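Local coordinates for protein lactaldehyde dehydrogenase (Escherichia coli, PDB 2IMP) that oxidises L-lactaldehyde irreversibly to L-lactate with NAD(+), and also acts on glycolaldehyde, in the breakdown of L-fucose and L-rhamnose, at residues Y363-Q375 with T384-T396. Residues are numbered along the deposited sequence; the frame is centred on the assembly and turned at random.
Sequences YYYPPTLLLDVRQ and TFGPVLPVVAFDT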
# COMPACT_ATOMS: atom_id res chain seq x y z
N TYR A 363 17.43 -42.47 17.82
CA TYR A 363 17.54 -42.54 16.37
C TYR A 363 18.62 -41.61 15.79
O TYR A 363 18.32 -40.53 15.28
CB TYR A 363 16.19 -42.21 15.73
CG TYR A 363 15.03 -42.78 16.50
CD1 TYR A 363 14.34 -42.01 17.43
CD2 TYR A 363 14.68 -44.12 16.37
CE1 TYR A 363 13.32 -42.56 18.21
CE2 TYR A 363 13.67 -44.68 17.14
CZ TYR A 363 13.00 -43.90 18.06
OH TYR A 363 12.02 -44.45 18.85
N TYR A 364 19.87 -42.04 15.87
CA TYR A 364 20.97 -41.23 15.38
C TYR A 364 21.53 -41.61 14.00
O TYR A 364 21.69 -42.79 13.67
CB TYR A 364 22.12 -41.23 16.38
CG TYR A 364 21.74 -40.74 17.75
CD1 TYR A 364 21.18 -41.59 18.69
CD2 TYR A 364 21.93 -39.40 18.09
CE1 TYR A 364 20.81 -41.12 19.95
CE2 TYR A 364 21.56 -38.92 19.34
CZ TYR A 364 21.00 -39.78 20.26
OH TYR A 364 20.65 -39.30 21.50
N TYR A 365 21.80 -40.59 13.20
CA TYR A 365 22.41 -40.76 11.90
C TYR A 365 23.58 -39.77 11.73
O TYR A 365 23.40 -38.57 11.88
CB TYR A 365 21.40 -40.55 10.77
CG TYR A 365 21.88 -41.13 9.46
CD1 TYR A 365 21.79 -42.50 9.22
CD2 TYR A 365 22.49 -40.33 8.50
CE1 TYR A 365 22.30 -43.07 8.05
CE2 TYR A 365 23.01 -40.88 7.33
CZ TYR A 365 22.92 -42.25 7.12
OH TYR A 365 23.46 -42.81 5.99
N PRO A 366 24.77 -40.28 11.42
CA PRO A 366 25.95 -39.43 11.26
C PRO A 366 25.92 -38.42 10.10
O PRO A 366 25.35 -38.68 9.04
CB PRO A 366 27.08 -40.45 11.09
CG PRO A 366 26.40 -41.53 10.31
CD PRO A 366 25.07 -41.67 11.04
N PRO A 367 26.54 -37.24 10.31
CA PRO A 367 26.57 -36.24 9.25
C PRO A 367 27.15 -36.94 8.01
O PRO A 367 28.25 -37.49 8.06
CB PRO A 367 27.50 -35.18 9.82
CG PRO A 367 27.20 -35.24 11.28
CD PRO A 367 27.15 -36.73 11.54
N THR A 368 26.39 -36.93 6.92
CA THR A 368 26.83 -37.61 5.72
C THR A 368 27.06 -36.70 4.51
O THR A 368 26.22 -35.87 4.16
CB THR A 368 25.82 -38.70 5.34
OG1 THR A 368 25.70 -39.63 6.42
CG2 THR A 368 26.26 -39.43 4.08
N LEU A 369 28.23 -36.86 3.89
CA LEU A 369 28.59 -36.09 2.71
C LEU A 369 28.69 -36.96 1.45
O LEU A 369 29.50 -37.88 1.39
CB LEU A 369 29.92 -35.37 2.94
CG LEU A 369 30.46 -34.57 1.76
CD1 LEU A 369 29.45 -33.51 1.35
CD2 LEU A 369 31.78 -33.93 2.15
N LEU A 370 27.85 -36.67 0.47
CA LEU A 370 27.85 -37.44 -0.77
C LEU A 370 28.38 -36.65 -1.98
O LEU A 370 27.91 -35.55 -2.28
CB LEU A 370 26.44 -37.96 -1.07
CG LEU A 370 25.81 -38.81 0.04
CD1 LEU A 370 24.41 -39.23 -0.37
CD2 LEU A 370 26.68 -40.02 0.32
N LEU A 371 29.36 -37.23 -2.66
CA LEU A 371 29.94 -36.59 -3.84
C LEU A 371 29.60 -37.31 -5.15
O LEU A 371 28.94 -38.35 -5.15
CB LEU A 371 31.46 -36.47 -3.67
CG LEU A 371 31.97 -35.80 -2.38
CD1 LEU A 371 33.47 -35.55 -2.50
CD2 LEU A 371 31.23 -34.48 -2.14
N ASP A 372 30.06 -36.77 -6.27
CA ASP A 372 29.77 -37.36 -7.57
C ASP A 372 28.28 -37.70 -7.77
O ASP A 372 27.93 -38.68 -8.42
CB ASP A 372 30.61 -38.62 -7.79
CG ASP A 372 32.10 -38.32 -7.86
OD1 ASP A 372 32.46 -37.32 -8.52
OD2 ASP A 372 32.89 -39.08 -7.26
N VAL A 373 27.43 -36.87 -7.17
CA VAL A 373 25.99 -37.04 -7.29
C VAL A 373 25.46 -36.43 -8.59
O VAL A 373 25.98 -35.42 -9.07
CB VAL A 373 25.26 -36.38 -6.10
CG1 VAL A 373 23.75 -36.60 -6.24
CG2 VAL A 373 25.76 -36.97 -4.79
N ARG A 374 24.44 -37.05 -9.17
CA ARG A 374 23.87 -36.54 -10.41
C ARG A 374 22.44 -35.98 -10.23
O ARG A 374 21.62 -36.56 -9.52
CB ARG A 374 23.85 -37.64 -11.47
CG ARG A 374 25.23 -38.16 -11.87
CD ARG A 374 25.11 -39.25 -12.92
NE ARG A 374 26.42 -39.78 -13.31
CZ ARG A 374 26.61 -40.67 -14.28
NH1 ARG A 374 25.58 -41.14 -14.98
NH2 ARG A 374 27.84 -41.09 -14.56
N GLN A 375 22.18 -34.85 -10.88
CA GLN A 375 20.86 -34.23 -10.81
C GLN A 375 19.73 -35.26 -10.98
O GLN A 375 18.64 -35.11 -10.43
CB GLN A 375 20.75 -33.16 -11.90
CG GLN A 375 19.43 -32.40 -11.92
CD GLN A 375 19.13 -31.71 -10.60
OE1 GLN A 375 20.00 -31.09 -9.99
NE2 GLN A 375 17.88 -31.80 -10.16
N THR A 384 15.24 -35.76 2.52
CA THR A 384 16.12 -36.65 3.29
C THR A 384 16.16 -36.49 4.83
O THR A 384 17.04 -37.06 5.48
CB THR A 384 17.58 -36.52 2.78
OG1 THR A 384 17.58 -36.41 1.35
CG2 THR A 384 18.38 -37.76 3.16
N PHE A 385 15.22 -35.75 5.41
CA PHE A 385 15.18 -35.56 6.87
C PHE A 385 16.57 -35.38 7.54
O PHE A 385 16.97 -34.27 7.88
CB PHE A 385 14.47 -36.73 7.56
CG PHE A 385 13.58 -37.53 6.65
CD1 PHE A 385 14.13 -38.47 5.77
CD2 PHE A 385 12.21 -37.32 6.64
CE1 PHE A 385 13.31 -39.20 4.91
CE2 PHE A 385 11.38 -38.05 5.78
CZ PHE A 385 11.94 -38.98 4.91
N GLY A 386 17.27 -36.50 7.73
CA GLY A 386 18.58 -36.49 8.36
C GLY A 386 19.63 -35.54 7.81
O GLY A 386 19.36 -34.77 6.89
N PRO A 387 20.85 -35.59 8.36
CA PRO A 387 21.98 -34.75 7.97
C PRO A 387 22.77 -35.23 6.73
O PRO A 387 23.96 -35.52 6.81
CB PRO A 387 22.85 -34.76 9.22
CG PRO A 387 22.69 -36.18 9.67
CD PRO A 387 21.20 -36.41 9.54
N VAL A 388 22.09 -35.30 5.59
CA VAL A 388 22.74 -35.72 4.35
C VAL A 388 22.94 -34.57 3.34
O VAL A 388 21.98 -33.93 2.93
CB VAL A 388 21.93 -36.84 3.66
CG1 VAL A 388 22.65 -37.31 2.41
CG2 VAL A 388 21.71 -37.99 4.63
N LEU A 389 24.19 -34.31 2.97
CA LEU A 389 24.50 -33.25 2.01
C LEU A 389 25.01 -33.74 0.64
O LEU A 389 26.19 -34.06 0.48
CB LEU A 389 25.53 -32.28 2.59
CG LEU A 389 25.11 -31.36 3.74
CD1 LEU A 389 26.27 -30.46 4.11
CD2 LEU A 389 23.91 -30.53 3.32
N PRO A 390 24.12 -33.80 -0.36
CA PRO A 390 24.52 -34.25 -1.70
C PRO A 390 25.20 -33.08 -2.45
O PRO A 390 24.69 -31.96 -2.45
CB PRO A 390 23.20 -34.65 -2.33
CG PRO A 390 22.25 -33.64 -1.75
CD PRO A 390 22.66 -33.61 -0.29
N VAL A 391 26.34 -33.35 -3.06
CA VAL A 391 27.05 -32.31 -3.79
C VAL A 391 27.14 -32.56 -5.31
O VAL A 391 27.50 -33.65 -5.75
CB VAL A 391 28.48 -32.10 -3.25
CG1 VAL A 391 29.14 -30.95 -3.99
CG2 VAL A 391 28.44 -31.82 -1.76
N VAL A 392 26.79 -31.54 -6.08
CA VAL A 392 26.81 -31.63 -7.52
C VAL A 392 27.62 -30.50 -8.18
O VAL A 392 27.38 -29.32 -7.91
CB VAL A 392 25.37 -31.62 -8.10
CG1 VAL A 392 25.40 -31.63 -9.62
CG2 VAL A 392 24.61 -32.82 -7.58
N ALA A 393 28.57 -30.88 -9.02
CA ALA A 393 29.39 -29.89 -9.70
C ALA A 393 28.72 -29.35 -10.96
O ALA A 393 27.88 -30.01 -11.56
CB ALA A 393 30.75 -30.49 -10.04
N PHE A 394 29.10 -28.13 -11.35
CA PHE A 394 28.55 -27.52 -12.55
C PHE A 394 29.54 -26.56 -13.23
O PHE A 394 30.51 -26.13 -12.61
CB PHE A 394 27.24 -26.77 -12.22
CG PHE A 394 27.43 -25.52 -11.40
CD1 PHE A 394 27.71 -24.31 -12.01
CD2 PHE A 394 27.33 -25.56 -10.01
CE1 PHE A 394 27.89 -23.15 -11.26
CE2 PHE A 394 27.50 -24.41 -9.25
CZ PHE A 394 27.78 -23.20 -9.87
N ASP A 395 29.29 -26.24 -14.49
CA ASP A 395 30.16 -25.35 -15.24
C ASP A 395 29.70 -23.88 -15.28
O ASP A 395 30.46 -22.97 -14.94
CB ASP A 395 30.34 -25.87 -16.67
CG ASP A 395 31.04 -27.23 -16.71
OD1 ASP A 395 32.22 -27.31 -16.31
OD2 ASP A 395 30.41 -28.21 -17.15
N THR A 396 28.46 -23.65 -15.69
CA THR A 396 27.96 -22.28 -15.78
C THR A 396 26.75 -21.95 -14.86
O THR A 396 26.02 -22.84 -14.42
CB THR A 396 27.56 -21.93 -17.22
OG1 THR A 396 26.46 -22.74 -17.63
CG2 THR A 396 28.74 -22.16 -18.16
O HOH W 1 30.08 -33.77 -6.98
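Thr368 and Leu370 exchange four backbone hydrogen bonds with Pro387, Leu389 and Val391, alternating donor and acceptor as parallel strands do. Thr368 N to Pro387 O and Leu389 N to Thr368 O are both 2.8 Å and almost straight (N-H...O 175°). Leu370 N reaches Leu389 O less ideally at 3.1 Å, from above the carbonyl plane, whereas Val391 N meets Leu370 O at 2.8 Å. Side chains fill both faces. On one, Leu369 has CG anti to the backbone N (chi1 177°), and with chi2 near +60° this swings CD1 toward the partner strand, against Leu389 O and 3.7 Å from Val391 CG2. The Leu371 and Val391 side chains lie side by side, pointing the same way, with CD2 against CB. On the opposite face, CD1 of Leu370 lies 3.8 Å from CG1 of Val388. Just before the strands, the Tyr365 ring has Pro387 CD at its edge, near its plane. The strand axes, 4.8 Å apart at 16°, place 368-371 beside 388-394 in the mixed sheet of the domain that carries the catalytic Cys285 in this aldehyde dehydrogenase fold; strand 290-294 flanks 388-394 in parallel, and antiparallel 350-353 flanks 368-371. Past the last backbone bond the regular pairing stops at Asp372, where a water donates to Val391 O at 2.9 Å and weakly accepts from Asp372 N; the chain then returns, and Val392 CG2 packs on Val373 O. At the other end, Pro387 centres an inverse gamma turn, and Thr368 OG1 donates to Pro366 O and accepts from Gly355 N. Helix 298-310 packs Met309 against Leu369 and Leu389; helix 331-346 sets Val337 and Val341 against Tyr365.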